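Local coordinates for aldose 1-epimerase (Caenorhabditis elegans, PDB 1LUR), which probably interconverts the alpha and beta anomers of aldose sugars such as galactose, at residues K68-V73 and Y99-P104. Residues are numbered along the deposited sequence; the frame is centred on the assembly and turned at random.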
ATOM      1  N   LYS A  68      -3.449  -3.508   5.039  1.00 26.87           N
ATOM      2  CA  LYS A  68      -4.253  -4.325   4.142  1.00 25.26           C
ATOM      3  C   LYS A  68      -3.814  -4.363   2.682  1.00 25.98           C
ATOM      4  O   LYS A  68      -3.045  -3.517   2.208  1.00 24.59           O
ATOM      5  CB  LYS A  68      -5.705  -3.830   4.137  1.00 27.13           C
ATOM      6  CG  LYS A  68      -6.428  -3.807   5.463  1.00 26.35           C
ATOM      7  CD  LYS A  68      -7.821  -3.210   5.253  1.00 28.41           C
ATOM      8  CE  LYS A  68      -8.657  -3.211   6.530  1.00 27.34           C
ATOM      9  NZ  LYS A  68      -9.082  -4.578   6.938  1.00 29.98           N
ATOM     10  N   THR A  69      -4.309  -5.379   1.981  1.00 25.44           N
ATOM     11  CA  THR A  69      -4.028  -5.545   0.562  1.00 26.43           C
ATOM     12  C   THR A  69      -5.312  -4.865   0.073  1.00 26.59           C
ATOM     13  O   THR A  69      -6.411  -5.343   0.370  1.00 28.33           O
ATOM     14  CB  THR A  69      -4.088  -6.999   0.085  1.00 25.41           C
ATOM     15  OG1 THR A  69      -2.884  -7.681   0.443  1.00 24.35           O
ATOM     16  CG2 THR A  69      -4.258  -7.036  -1.437  1.00 24.38           C
ATOM     17  N   VAL A  70      -5.177  -3.758  -0.651  1.00 26.06           N
ATOM     18  CA  VAL A  70      -6.330  -3.024  -1.155  1.00 25.90           C
ATOM     19  C   VAL A  70      -6.699  -3.308  -2.606  1.00 25.51           C
ATOM     20  O   VAL A  70      -5.829  -3.440  -3.464  1.00 26.10           O
ATOM     21  CB  VAL A  70      -6.109  -1.497  -0.997  1.00 26.39           C
ATOM     22  CG1 VAL A  70      -7.272  -0.738  -1.606  1.00 27.91           C
ATOM     23  CG2 VAL A  70      -5.948  -1.147   0.476  1.00 30.14           C
ATOM     24  N   GLY A  71      -8.005  -3.392  -2.855  1.00 23.17           N
ATOM     25  CA  GLY A  71      -8.534  -3.654  -4.187  1.00 24.04           C
ATOM     26  C   GLY A  71     -10.058  -3.625  -4.126  1.00 23.36           C
ATOM     27  O   GLY A  71     -10.604  -3.448  -3.033  1.00 22.58           O
ATOM     28  N   ARG A  72     -10.755  -3.840  -5.247  1.00 22.46           N
ATOM     29  CA  ARG A  72     -10.135  -4.113  -6.542  1.00 21.33           C
ATOM     30  C   ARG A  72      -9.466  -2.931  -7.211  1.00 22.07           C
ATOM     31  O   ARG A  72      -8.724  -3.100  -8.176  1.00 22.47           O
ATOM     32  CB  ARG A  72     -11.149  -4.740  -7.502  1.00 21.05           C
ATOM     33  CG  ARG A  72     -11.423  -6.213  -7.196  1.00 22.34           C
ATOM     34  CD  ARG A  72     -12.125  -6.904  -8.340  1.00 22.15           C
ATOM     35  NE  ARG A  72     -13.557  -6.627  -8.364  1.00 24.22           N
ATOM     36  CZ  ARG A  72     -14.329  -6.812  -9.426  1.00 25.63           C
ATOM     37  NH1 ARG A  72     -13.804  -7.265 -10.562  1.00 24.21           N
ATOM     38  NH2 ARG A  72     -15.629  -6.556  -9.350  1.00 25.66           N
ATOM     39  N   VAL A  73      -9.749  -1.731  -6.722  1.00 20.20           N
ATOM     40  CA  VAL A  73      -9.144  -0.540  -7.291  1.00 18.72           C
ATOM     41  C   VAL A  73      -8.711   0.322  -6.121  1.00 20.60           C
ATOM     42  O   VAL A  73      -9.540   0.857  -5.377  1.00 21.38           O
ATOM     43  CB  VAL A  73     -10.112   0.246  -8.185  1.00 20.36           C
ATOM     44  CG1 VAL A  73      -9.465   1.560  -8.614  1.00 19.21           C
ATOM     45  CG2 VAL A  73     -10.471  -0.590  -9.407  1.00 19.53           C
ATOM     46  N   TYR A  99     -15.565   6.704  -4.386  1.00 24.83           N
ATOM     47  CA  TYR A  99     -15.563   5.283  -4.033  1.00 24.59           C
ATOM     48  C   TYR A  99     -14.103   4.947  -3.741  1.00 25.71           C
ATOM     49  O   TYR A  99     -13.288   4.813  -4.658  1.00 24.87           O
ATOM     50  CB  TYR A  99     -16.064   4.442  -5.206  1.00 22.14           C
ATOM     51  CG  TYR A  99     -16.532   3.061  -4.820  1.00 23.53           C
ATOM     52  CD1 TYR A  99     -17.564   2.892  -3.892  1.00 20.98           C
ATOM     53  CD2 TYR A  99     -15.986   1.921  -5.414  1.00 21.14           C
ATOM     54  CE1 TYR A  99     -18.047   1.639  -3.571  1.00 22.67           C
ATOM     55  CE2 TYR A  99     -16.467   0.646  -5.094  1.00 21.99           C
ATOM     56  CZ  TYR A  99     -17.504   0.519  -4.172  1.00 23.25           C
ATOM     57  OH  TYR A  99     -18.021  -0.719  -3.865  1.00 24.34           O
ATOM     58  N   LEU A 100     -13.791   4.789  -2.460  1.00 26.50           N
ATOM     59  CA  LEU A 100     -12.438   4.488  -2.010  1.00 24.35           C
ATOM     60  C   LEU A 100     -12.068   3.047  -1.683  1.00 23.80           C
ATOM     61  O   LEU A 100     -12.798   2.335  -1.000  1.00 23.59           O
ATOM     62  CB  LEU A 100     -12.139   5.359  -0.785  1.00 27.49           C
ATOM     63  CG  LEU A 100     -10.783   5.235  -0.089  1.00 27.93           C
ATOM     64  CD1 LEU A 100      -9.723   5.937  -0.907  1.00 28.01           C
ATOM     65  CD2 LEU A 100     -10.869   5.867   1.296  1.00 32.46           C
ATOM     66  N   HIS A 101     -10.898   2.638  -2.172  1.00 23.56           N
ATOM     67  CA  HIS A 101     -10.375   1.296  -1.950  1.00 22.44           C
ATOM     68  C   HIS A 101     -11.321   0.137  -2.193  1.00 21.99           C
ATOM     69  O   HIS A 101     -11.401  -0.782  -1.375  1.00 23.09           O
ATOM     70  CB  HIS A 101      -9.812   1.181  -0.529  1.00 23.29           C
ATOM     71  CG  HIS A 101      -8.751   2.188  -0.217  1.00 25.96           C
ATOM     72  ND1 HIS A 101      -7.787   2.559  -1.130  1.00 25.99           N
ATOM     73  CD2 HIS A 101      -8.479   2.871   0.920  1.00 26.41           C
ATOM     74  CE1 HIS A 101      -6.964   3.426  -0.568  1.00 27.37           C
ATOM     75  NE2 HIS A 101      -7.361   3.632   0.676  1.00 27.14           N
ATOM     76  N   GLY A 102     -12.036   0.176  -3.311  1.00 21.24           N
ATOM     77  CA  GLY A 102     -12.955  -0.899  -3.627  1.00 21.97           C
ATOM     78  C   GLY A 102     -14.271  -0.969  -2.879  1.00 21.76           C
ATOM     79  O   GLY A 102     -15.016  -1.929  -3.056  1.00 22.45           O
ATOM     80  N   GLY A 103     -14.550   0.019  -2.036  1.00 24.15           N
ATOM     81  CA  GLY A 103     -15.798   0.028  -1.288  1.00 24.30           C
ATOM     82  C   GLY A 103     -15.801  -0.724   0.028  1.00 25.69           C
ATOM     83  O   GLY A 103     -14.802  -1.320   0.405  1.00 25.38           O
ATOM     84  N   PRO A 104     -16.938  -0.718   0.748  1.00 26.27           N
ATOM     85  CA  PRO A 104     -17.080  -1.402   2.037  1.00 26.37           C
ATOM     86  C   PRO A 104     -16.798  -2.901   1.957  1.00 26.22           C
ATOM     87  O   PRO A 104     -16.421  -3.514   2.954  1.00 26.17           O
ATOM     88  CB  PRO A 104     -18.522  -1.078   2.446  1.00 27.48           C
ATOM     89  CG  PRO A 104     -19.217  -0.907   1.146  1.00 27.91           C
ATOM     90  CD  PRO A 104     -18.217  -0.120   0.329  1.00 27.56           C
TER
HETATM   91  O   HOH W   1      -9.759  -2.859  -0.125  1.00 25.71           O
HETATM   92  O   HOH W   2     -13.551  -3.887  -4.738  1.00 21.02           O
HETATM   93  O   HOH W   3     -12.090   2.164  -5.344  1.00 18.66           O
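His-101 meets Val-70 at the end of the short strand 69-70, and its side chain can be followed outward from the backbone. CB touches Val-70 CG1 at 3.4 Å, and the same methyl lies alongside the start of the ring, 3.6 Å from His-101 CG and 3.4 Å from His-101 ND1, so it meets the imidazole on its CG-ND1 side. With CG anti to the carbonyl carbon (chi1 -57°), the imidazole passes between two aliphatic groups: Val-70 CG2 lies over one face, and on the opposite face Leu-100 CD1 stands 3.6 Å above the ring centre. ND1 is hydrogen-bonded to the backbone N of Asn-75, which fixes the rotation of the ring, and the His-172 ring meets it with the planes at about 80°.

Behind this side chain the backbones approach closely. Leu-100 to Gly-103 form a type I' turn, closed by Gly-103 N to Leu-100 O at 3.1 Å. Gly-102 CA comes to Gly-71 O at 3.5 Å in a nearly straight CA-H...O contact (160° at H); Gly-102, with positive phi and no side chain, lets the backbones come this close. The peptide bond between Gly-71 and Arg-72 is cis, and the arginine's guanidinium leads away to a salt bridge with Asp-133.

Water supplies most of the polar joining. One molecule accepts from Gly-71 N and donates to His-101 O at 2.9 Å; a second accepts from Arg-72 N at 2.8 Å and donates to Gly-102 O. A third takes the N-H of Gly-102, with Val-73 O and Tyr-99 O both near it. The contact thus illustrates division of labour: waters bridge main-chain groups of the two segments, while methyls and one hydrogen bond hold a histidine beside His-172, consistent with the paired histidines of the mutarotase sugar site.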